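Local coordinates for SusD-like protein BACOVA_02651 (Bacteroides ovatus, PDB 5E75) that binds polysaccharide at the surface of the cell and probably captures xyloglucan before its transport into the periplasm for degradation, at residues Glu231-Tyr236 against Asn241-Leu246; Met248-Leu253 against Glu258-Leu263; Ala451-Glu456 against Thr470-Gly475. One frame throughout, in Å; residues are numbered along the deposited sequence. Where two conformers were deposited one is given.

Contact 1. Residues Glu231-Tyr236 against Asn241-Leu246; sequences EDLFKY and NQESLL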
loop_
_atom_site.group_PDB
_atom_site.type_symbol
_atom_site.label_atom_id
_atom_site.label_comp_id
_atom_site.label_asym_id
_atom_site.label_seq_id
_atom_site.Cartn_x
_atom_site.Cartn_y
_atom_site.Cartn_z
ATOM N N GLU A 231 12.041 -8.426 -9.026
ATOM C CA GLU A 231 12.797 -8.482 -7.780
ATOM C C GLU A 231 13.606 -7.216 -7.523
ATOM O O GLU A 231 13.879 -6.869 -6.372
ATOM C CB GLU A 231 13.736 -9.713 -7.742
ATOM C CG GLU A 231 14.898 -9.645 -8.744
ATOM C CD GLU A 231 15.909 -10.779 -8.606
ATOM O OE1 GLU A 231 15.473 -11.947 -8.637
ATOM O OE2 GLU A 231 17.130 -10.499 -8.481
ATOM N N ASP A 232 13.993 -6.529 -8.597
ATOM C CA ASP A 232 14.828 -5.343 -8.462
ATOM C C ASP A 232 14.102 -4.179 -7.793
ATOM O O ASP A 232 14.746 -3.302 -7.226
ATOM C CB ASP A 232 15.371 -4.895 -9.821
ATOM C CG ASP A 232 16.480 -5.807 -10.351
ATOM O OD1 ASP A 232 17.042 -6.598 -9.578
ATOM O OD2 ASP A 232 16.805 -5.700 -11.545
ATOM N N LEU A 233 12.769 -4.179 -7.841
ATOM C CA LEU A 233 11.986 -3.103 -7.240
ATOM C C LEU A 233 12.175 -3.034 -5.727
ATOM O O LEU A 233 11.943 -1.996 -5.117
ATOM C CB LEU A 233 10.496 -3.320 -7.516
ATOM C CG LEU A 233 10.019 -3.100 -8.940
ATOM C CD1 LEU A 233 8.650 -3.745 -9.124
ATOM C CD2 LEU A 233 9.997 -1.615 -9.288
ATOM N N PHE A 234 12.595 -4.143 -5.123
ATOM C CA PHE A 234 12.571 -4.291 -3.671
ATOM C C PHE A 234 13.966 -4.457 -3.102
ATOM O O PHE A 234 14.162 -5.068 -2.053
ATOM C CB PHE A 234 11.610 -5.431 -3.311
ATOM C CG PHE A 234 10.315 -5.333 -4.050
ATOM C CD1 PHE A 234 9.379 -4.368 -3.710
ATOM C CD2 PHE A 234 10.062 -6.158 -5.129
ATOM C CE1 PHE A 234 8.199 -4.241 -4.433
ATOM C CE2 PHE A 234 8.870 -6.027 -5.850
ATOM C CZ PHE A 234 7.949 -5.091 -5.488
ATOM N N LYS A 235 14.926 -3.828 -3.788
ATOM C CA LYS A 235 16.310 -3.736 -3.350
ATOM C C LYS A 235 16.647 -2.267 -3.138
ATOM O O LYS A 235 16.246 -1.404 -3.928
ATOM C CB LYS A 235 17.238 -4.327 -4.405
ATOM C CG LYS A 235 16.987 -5.781 -4.687
ATOM C CD LYS A 235 17.842 -6.298 -5.839
ATOM C CE LYS A 235 17.396 -7.680 -6.296
ATOM N NZ LYS A 235 18.153 -8.137 -7.482
ATOM N N TYR A 236 17.379 -1.986 -2.072
ATOM C CA TYR A 236 17.701 -0.611 -1.695
ATOM C C TYR A 236 18.469 0.167 -2.775
ATOM O O TYR A 236 18.244 1.368 -2.957
ATOM C CB TYR A 236 18.451 -0.605 -0.354
ATOM C CG TYR A 236 19.598 0.365 -0.261
ATOM C CD1 TYR A 236 19.388 1.682 0.081
ATOM C CD2 TYR A 236 20.897 -0.058 -0.500
ATOM C CE1 TYR A 236 20.461 2.573 0.170
ATOM C CE2 TYR A 236 21.950 0.797 -0.427
ATOM C CZ TYR A 236 21.736 2.106 -0.088
ATOM O OH TYR A 236 22.825 2.946 -0.019
ATOM N N ASN A 241 13.819 4.100 -8.453
ATOM C CA ASN A 241 13.880 3.632 -9.825
ATOM C C ASN A 241 12.765 4.265 -10.664
ATOM O O ASN A 241 11.849 4.907 -10.131
ATOM C CB ASN A 241 13.770 2.105 -9.848
ATOM C CG ASN A 241 12.428 1.615 -9.329
ATOM O OD1 ASN A 241 11.427 1.663 -10.041
ATOM N ND2 ASN A 241 12.398 1.175 -8.075
ATOM N N GLN A 242 12.815 4.078 -11.977
ATOM C CA GLN A 242 11.878 4.774 -12.855
ATOM C C GLN A 242 10.416 4.371 -12.657
ATOM O O GLN A 242 9.516 5.145 -13.005
ATOM C CB GLN A 242 12.263 4.591 -14.322
ATOM C CG GLN A 242 12.156 3.172 -14.826
ATOM C CD GLN A 242 12.353 3.080 -16.323
ATOM O OE1 GLN A 242 11.766 3.856 -17.084
ATOM N NE2 GLN A 242 13.176 2.133 -16.752
ATOM N N GLU A 243 10.185 3.175 -12.114
ATOM C CA GLU A 243 8.827 2.688 -11.837
ATOM C C GLU A 243 8.255 3.283 -10.536
ATOM O O GLU A 243 7.038 3.234 -10.288
ATOM C CB GLU A 243 8.805 1.146 -11.805
ATOM C CG GLU A 243 7.461 0.540 -11.462
ATOM C CD GLU A 243 7.365 -0.947 -11.746
ATOM O OE1 GLU A 243 8.297 -1.518 -12.339
ATOM O OE2 GLU A 243 6.342 -1.529 -11.346
ATOM N N SER A 244 9.126 3.847 -9.707
ATOM C CA SER A 244 8.716 4.427 -8.436
ATOM C C SER A 244 8.170 5.836 -8.671
ATOM O O SER A 244 8.943 6.811 -8.788
ATOM C CB SER A 244 9.917 4.482 -7.488
ATOM O OG SER A 244 9.535 4.856 -6.174
ATOM N N LEU A 245 6.851 5.975 -8.747
ATOM C CA LEU A 245 6.238 7.281 -8.977
ATOM C C LEU A 245 6.171 8.097 -7.687
ATOM O O LEU A 245 6.370 9.313 -7.704
ATOM C CB LEU A 245 4.846 7.120 -9.598
ATOM C CG LEU A 245 4.839 6.611 -11.047
ATOM C CD1 LEU A 245 3.455 6.265 -11.519
ATOM C CD2 LEU A 245 5.424 7.671 -11.953
ATOM N N LEU A 246 5.918 7.436 -6.563
ATOM C CA LEU A 246 5.847 8.114 -5.278
ATOM C C LEU A 246 6.180 7.104 -4.189
ATOM O O LEU A 246 5.654 5.984 -4.181
ATOM C CB LEU A 246 4.449 8.697 -5.055
ATOM C CG LEU A 246 4.293 9.680 -3.900
ATOM C CD1 LEU A 246 5.171 10.917 -4.115
ATOM C CD2 LEU A 246 2.846 10.085 -3.708
#
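L233 puts CD2 against both N241 and E243, and CD1 against E243. CD2 does most of the touching. It lies 3.5 Å from OE1 of E243 and 3.7 Å from OD1 of N241. The other methyl, CD1, stands 3.9 Å from OE2 of E243. The leucine crosses both polar side chains at about a right angle, and no hydrogen bond joins the two segments. E243 reaches the leucine with CG opposite the backbone N (chi1 177°) and the chain extended beyond it. Its buried carboxylate is held by salt bridges from R393 to OE1 and from R359 to OE2, and M227 N gives OE1 a hydrogen bond. With an alanine here, R393 and R359 would probably lose a buried counter-charge, and L233 part of its packing. In the fold, the loop after helix 205-221 packs here against the turn that leads into strand 244-248, which pairs antiparallel with strand 355-359. It is a type I beta turn from N241 to S244. Within it, OD1 of N241 takes a weak hydrogen bond from N of E243, 2.9 Å long. ND2 of N241 makes hydrogen bonds with N238 O and Y356 OH, and the same hydroxyl is hydrogen-bonded to L233 O. Further out, NZ of K235 forms salt bridges with OE2 of E231 and OD1 of D232, each at 2.8 Å.

Contact 2. Residues Met248-Leu253 against Glu258-Leu263; sequences MQWVPL and ECNTLL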
loop_
_atom_site.group_PDB
_atom_site.type_symbol
_atom_site.label_atom_id
_atom_site.label_comp_id
_atom_site.label_asym_id
_atom_site.label_seq_id
_atom_site.Cartn_x
_atom_site.Cartn_y
_atom_site.Cartn_z
ATOM N N MET A 248 7.670 6.869 0.209
ATOM C CA MET A 248 8.240 7.422 1.427
ATOM C C MET A 248 9.750 7.221 1.391
ATOM O O MET A 248 10.257 6.139 1.105
ATOM C CB MET A 248 7.647 6.743 2.664
ATOM C CG MET A 248 6.134 6.761 2.685
ATOM S SD MET A 248 5.424 5.780 4.021
ATOM C CE MET A 248 3.760 5.488 3.385
ATOM N N GLN A 249 10.452 8.305 1.689
ATOM C CA GLN A 249 11.884 8.432 1.462
ATOM C C GLN A 249 12.642 8.330 2.787
ATOM O O GLN A 249 12.959 9.334 3.427
ATOM C CB GLN A 249 12.181 9.776 0.801
ATOM C CG GLN A 249 11.483 9.957 -0.529
ATOM C CD GLN A 249 12.029 9.030 -1.595
ATOM O OE1 GLN A 249 13.236 8.810 -1.699
ATOM N NE2 GLN A 249 11.136 8.490 -2.406
ATOM N N TRP A 250 12.942 7.109 3.195
ATOM C CA TRP A 250 13.540 6.899 4.505
ATOM C C TRP A 250 15.039 7.218 4.520
ATOM O O TRP A 250 15.719 7.136 3.496
ATOM C CB TRP A 250 13.233 5.482 5.003
ATOM C CG TRP A 250 11.760 5.230 5.056
ATOM C CD1 TRP A 250 11.059 4.312 4.334
ATOM C CD2 TRP A 250 10.795 5.922 5.859
ATOM N NE1 TRP A 250 9.730 4.380 4.634
ATOM C CE2 TRP A 250 9.529 5.364 5.561
ATOM C CE3 TRP A 250 10.874 6.959 6.796
ATOM C CZ2 TRP A 250 8.360 5.812 6.162
ATOM C CZ3 TRP A 250 9.713 7.398 7.393
ATOM C CH2 TRP A 250 8.472 6.826 7.078
ATOM N N VAL A 251 15.520 7.612 5.700
ATOM C CA VAL A 251 16.898 8.065 5.898
ATOM C C VAL A 251 17.524 7.202 6.993
ATOM O O VAL A 251 17.540 7.589 8.161
ATOM C CB VAL A 251 16.965 9.552 6.342
ATOM C CG1 VAL A 251 18.418 10.017 6.412
ATOM C CG2 VAL A 251 16.159 10.455 5.398
ATOM N N PRO A 252 18.045 6.027 6.625
ATOM C CA PRO A 252 18.543 5.068 7.625
ATOM C C PRO A 252 19.651 5.608 8.540
ATOM O O PRO A 252 19.730 5.190 9.700
ATOM C CB PRO A 252 19.065 3.905 6.775
ATOM C CG PRO A 252 19.287 4.479 5.431
ATOM C CD PRO A 252 18.286 5.561 5.249
ATOM N N LEU A 253 20.471 6.527 8.037
ATOM C CA LEU A 253 21.523 7.126 8.857
ATOM C C LEU A 253 21.102 8.484 9.436
ATOM O O LEU A 253 21.950 9.250 9.890
ATOM C CB LEU A 253 22.813 7.265 8.041
ATOM C CG LEU A 253 23.310 5.972 7.381
ATOM C CD1 LEU A 253 24.593 6.207 6.603
ATOM C CD2 LEU A 253 23.509 4.864 8.408
ATOM N N GLU A 258 12.907 9.571 10.938
ATOM C CA GLU A 258 13.219 9.532 9.512
ATOM C C GLU A 258 13.551 8.123 9.037
ATOM O O GLU A 258 13.933 7.933 7.898
ATOM C CB GLU A 258 14.446 10.395 9.213
ATOM C CG GLU A 258 14.260 11.874 9.404
ATOM C CD GLU A 258 15.514 12.639 9.025
ATOM O OE1 GLU A 258 16.607 12.260 9.503
ATOM O OE2 GLU A 258 15.409 13.604 8.240
ATOM N N CYS A 259 13.437 7.137 9.912
ATOM C CA CYS A 259 13.805 5.765 9.560
ATOM C C CYS A 259 12.612 4.876 9.312
ATOM O O CYS A 259 11.535 5.112 9.860
ATOM C CB CYS A 259 14.572 5.111 10.713
ATOM S SG CYS A 259 16.190 5.765 11.065
ATOM N N ASN A 260 12.836 3.858 8.483
ATOM C CA ASN A 260 11.876 2.802 8.220
ATOM C C ASN A 260 12.055 1.756 9.312
ATOM O O ASN A 260 13.001 0.964 9.257
ATOM C CB ASN A 260 12.155 2.180 6.864
ATOM C CG ASN A 260 11.138 1.130 6.505
ATOM O OD1 ASN A 260 10.320 0.740 7.347
ATOM N ND2 ASN A 260 11.177 0.670 5.263
ATOM N N THR A 261 11.166 1.748 10.301
ATOM C CA THR A 261 11.371 0.916 11.479
ATOM C C THR A 261 10.787 -0.497 11.400
ATOM O O THR A 261 10.768 -1.205 12.406
ATOM C CB THR A 261 10.846 1.609 12.757
ATOM O OG1 THR A 261 9.459 1.916 12.620
ATOM C CG2 THR A 261 11.584 2.871 12.995
ATOM N N LEU A 262 10.379 -0.929 10.213
ATOM C CA LEU A 262 9.662 -2.196 10.046
ATOM C C LEU A 262 10.542 -3.438 9.971
ATOM O O LEU A 262 10.003 -4.539 10.037
ATOM C CB LEU A 262 8.815 -2.138 8.786
ATOM C CG LEU A 262 7.602 -1.198 8.833
ATOM C CD1 LEU A 262 6.948 -1.137 7.455
ATOM C CD2 LEU A 262 6.609 -1.613 9.924
ATOM N N LEU A 263 11.856 -3.280 9.821
ATOM C CA LEU A 263 12.761 -4.398 9.504
ATOM C C LEU A 263 12.541 -5.609 10.406
ATOM O O LEU A 263 12.379 -6.745 9.935
ATOM C CB LEU A 263 14.228 -3.924 9.571
ATOM C CG LEU A 263 15.417 -4.763 9.053
ATOM C CD1 LEU A 263 15.835 -5.867 10.008
ATOM C CD2 LEU A 263 15.112 -5.339 7.693
#
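W250 turns its indole toward N260 by setting CG opposite its own carbonyl carbon (chi1 -57°). The backbone of N260 sets CB over the five-membered ring, and the first torsion, with CG anti to the backbone N, swings the amide on alongside CD1 and NE1 of W250. The two arms belong to an irregular loop between strand 244-248 and helix 263-266 of this SusD-family protein. Neither arm is regular helix or strand. W250 and N260 meet in a CH-pi contact. CB of N260 is 3.7 Å from the centroid of the five-membered ring of W250, 23° off the ring normal. ND2 of N260 is 3.8 Å from CD1 of W250. The amide is not stacked flat on the indole, since its plane is tilted well away from parallel. Polar partners outside the loop hold both groups in place. NE1 of W250 bonds OG1 of T355, ND2 of N260 bonds L353 O, and OD1 of N260 bonds ND2 of N36. CB of M248, from the same segment as W250, lies against the opposite face of the indole, toward its rim. Two backbone oxygens approach CE3 of W250: O of E258 at the edge, 3.4 Å away, and O of C259 obliquely, 3.6 Å away. O of E258 also accepts the one hydrogen bond between the arms, from N of V251. That bond is 2.7 Å long and nearly straight, with 168° at the hydrogen. OE1 of E258 turns back to bond N of E255 in the connecting loop. Beside the V251 bond, the side chains of V251 and E258 run side by side in the same direction, and their CB atoms are 3.9 Å apart.

Contact 3. Residues Ala451-Glu456 against Thr470-Gly475; sequences AIIKDE and TTFLEG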
loop_
_atom_site.group_PDB
_atom_site.type_symbol
_atom_site.label_atom_id
_atom_site.label_comp_id
_atom_site.label_asym_id
_atom_site.label_seq_id
_atom_site.Cartn_x
_atom_site.Cartn_y
_atom_site.Cartn_z
ATOM N N ALA A 451 3.046 -26.990 7.452
ATOM C CA ALA A 451 3.998 -27.298 6.405
ATOM C C ALA A 451 3.486 -26.972 5.021
ATOM O O ALA A 451 2.411 -27.408 4.607
ATOM C CB ALA A 451 4.405 -28.783 6.470
ATOM N N ILE A 452 4.297 -26.202 4.314
ATOM C CA ILE A 452 4.083 -25.899 2.917
ATOM C C ILE A 452 5.329 -26.375 2.191
ATOM O O ILE A 452 6.435 -25.931 2.492
ATOM C CB ILE A 452 3.881 -24.390 2.709
ATOM C CG1 ILE A 452 2.648 -23.926 3.495
ATOM C CG2 ILE A 452 3.739 -24.082 1.236
ATOM C CD1 ILE A 452 2.460 -22.427 3.473
ATOM N N ILE A 453 5.159 -27.308 1.267
ATOM C CA ILE A 453 6.292 -27.882 0.541
ATOM C C ILE A 453 6.010 -27.890 -0.953
ATOM O O ILE A 453 4.893 -27.593 -1.375
ATOM C CB ILE A 453 6.610 -29.312 1.042
ATOM C CG1 ILE A 453 5.431 -30.248 0.798
ATOM C CG2 ILE A 453 6.943 -29.266 2.529
ATOM C CD1 ILE A 453 5.742 -31.717 1.102
ATOM N N LYS A 454 7.023 -28.218 -1.751
ATOM C CA LYS A 454 6.874 -28.273 -3.207
ATOM C C LYS A 454 7.077 -29.660 -3.777
ATOM O O LYS A 454 7.848 -30.450 -3.236
ATOM C CB LYS A 454 7.870 -27.344 -3.883
ATOM C CG LYS A 454 7.600 -25.905 -3.612
ATOM C CD LYS A 454 8.810 -25.074 -3.918
ATOM C CE LYS A 454 8.607 -23.680 -3.343
ATOM N NZ LYS A 454 9.838 -22.881 -3.398
ATOM N N ASP A 455 6.377 -29.944 -4.873
ATOM C CA ASP A 455 6.623 -31.161 -5.643
ATOM C C ASP A 455 7.629 -30.901 -6.765
ATOM O O ASP A 455 8.116 -29.781 -6.929
ATOM C CB ASP A 455 5.319 -31.763 -6.191
ATOM C CG ASP A 455 4.592 -30.849 -7.172
ATOM O OD1 ASP A 455 5.241 -30.058 -7.887
ATOM O OD2 ASP A 455 3.351 -30.938 -7.235
ATOM N N GLU A 456 7.924 -31.947 -7.535
ATOM C CA GLU A 456 8.903 -31.875 -8.618
ATOM C C GLU A 456 8.613 -30.743 -9.594
ATOM O O GLU A 456 9.532 -30.126 -10.130
ATOM C CB GLU A 456 8.946 -33.200 -9.384
ATOM C CG GLU A 456 9.315 -34.408 -8.541
ATOM C CD GLU A 456 9.383 -35.687 -9.362
ATOM O OE1 GLU A 456 9.044 -35.641 -10.565
ATOM O OE2 GLU A 456 9.779 -36.735 -8.806
ATOM N N THR A 470 8.604 -35.628 9.425
ATOM C CA THR A 470 9.146 -35.876 8.086
ATOM C C THR A 470 8.088 -36.375 7.102
ATOM O O THR A 470 8.199 -36.150 5.900
ATOM C CB THR A 470 10.279 -36.915 8.134
ATOM O OG1 THR A 470 9.792 -38.120 8.739
ATOM C CG2 THR A 470 11.463 -36.388 8.932
ATOM N N THR A 471 7.074 -37.060 7.616
ATOM C CA THR A 471 6.003 -37.594 6.786
ATOM C C THR A 471 4.916 -36.545 6.573
ATOM O O THR A 471 4.201 -36.175 7.502
ATOM C CB THR A 471 5.390 -38.862 7.432
ATOM O OG1 THR A 471 6.412 -39.858 7.572
ATOM C CG2 THR A 471 4.265 -39.429 6.582
ATOM N N PHE A 472 4.787 -36.096 5.333
ATOM C CA PHE A 472 3.870 -35.012 5.006
ATOM C C PHE A 472 2.428 -35.509 4.879
ATOM O O PHE A 472 2.158 -36.518 4.220
ATOM C CB PHE A 472 4.342 -34.338 3.723
ATOM C CG PHE A 472 3.504 -33.168 3.298
ATOM C CD1 PHE A 472 3.567 -31.962 3.978
ATOM C CD2 PHE A 472 2.673 -33.268 2.192
ATOM C CE1 PHE A 472 2.798 -30.878 3.565
ATOM C CE2 PHE A 472 1.910 -32.191 1.779
ATOM C CZ PHE A 472 1.972 -30.997 2.467
ATOM N N LEU A 473 1.512 -34.804 5.539
ATOM C CA LEU A 473 0.081 -35.085 5.479
ATOM C C LEU A 473 -0.605 -33.903 4.826
ATOM O O LEU A 473 -0.537 -32.787 5.347
ATOM C CB LEU A 473 -0.479 -35.293 6.888
ATOM C CG LEU A 473 0.214 -36.407 7.685
ATOM C CD1 LEU A 473 -0.208 -36.346 9.146
ATOM C CD2 LEU A 473 -0.074 -37.784 7.091
ATOM N N GLU A 474 -1.254 -34.145 3.692
ATOM C CA GLU A 474 -1.736 -33.064 2.837
ATOM C C GLU A 474 -3.230 -32.766 2.966
ATOM O O GLU A 474 -4.054 -33.672 3.048
ATOM C CB GLU A 474 -1.411 -33.365 1.371
ATOM C CG GLU A 474 -1.814 -32.224 0.421
ATOM C CD GLU A 474 -1.219 -32.343 -0.968
ATOM O OE1 GLU A 474 -0.541 -33.349 -1.256
ATOM O OE2 GLU A 474 -1.446 -31.428 -1.786
ATOM N N GLY A 475 -3.571 -31.481 2.976
ATOM C CA GLY A 475 -4.939 -31.055 2.738
ATOM C C GLY A 475 -5.561 -30.281 3.886
ATOM O O GLY A 475 -5.008 -30.251 4.986
#
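I453 sets its CD1 methyl over the face of the F472 ring. The methyl is 3.5 Å from the ring centroid, only 14° off the normal, so this is a close CH-pi contact over the middle of the ring. CG1 of I453 follows it and lies 3.9 Å from CZ of F472. The two side chains come from opposite directions. I453 places CG1 between its backbone N and its carbonyl carbon (chi1 62°), with the chain extended to CD1. F472 has CG opposite its backbone N (chi1 -178°), which carries the ring out toward strand 451-454. A451 meets the rim of the same ring. Its CB is 3.9 Å from CE1 of F472, and its O lies in the ring plane 3.6 Å from that carbon. The two strands are the outer members of a three-stranded antiparallel sheet, order 451-454, 460-465, 472-474. No backbone hydrogen bond joins these two segments. Each pairs instead with the middle strand: A451 with G463 and I453 with H461 on one side, L473 with K464 and G475 with F462 on the other. F472 therefore spans the middle strand to reach the far one. Y465 of the middle strand, 460-465, also touches A451 and I453. Across these two segments the contact is apolar except for the A451 oxygen at the ring edge. It rests on shape and dispersion, with no hydrogen bond or charge pair to set its direction.

How the contacts relate
Contacts 1 and 2 follow one another along the chain, and their centres are 15 Å apart. Strand 244-248 joins them: it begins in the second segment of contact 1 and ends at the start of contact 2. Strand 355-359 runs beside it, and its residues take part around both. Contact 3 is remote. Its centre is 34 Å from contact 1 and 38 Å from contact 2, and the nearest atoms are about 13 Å and about 20 Å away. It sits about 32 Å from the centre of the chain, while the other two lie about 14 and 16 Å from it.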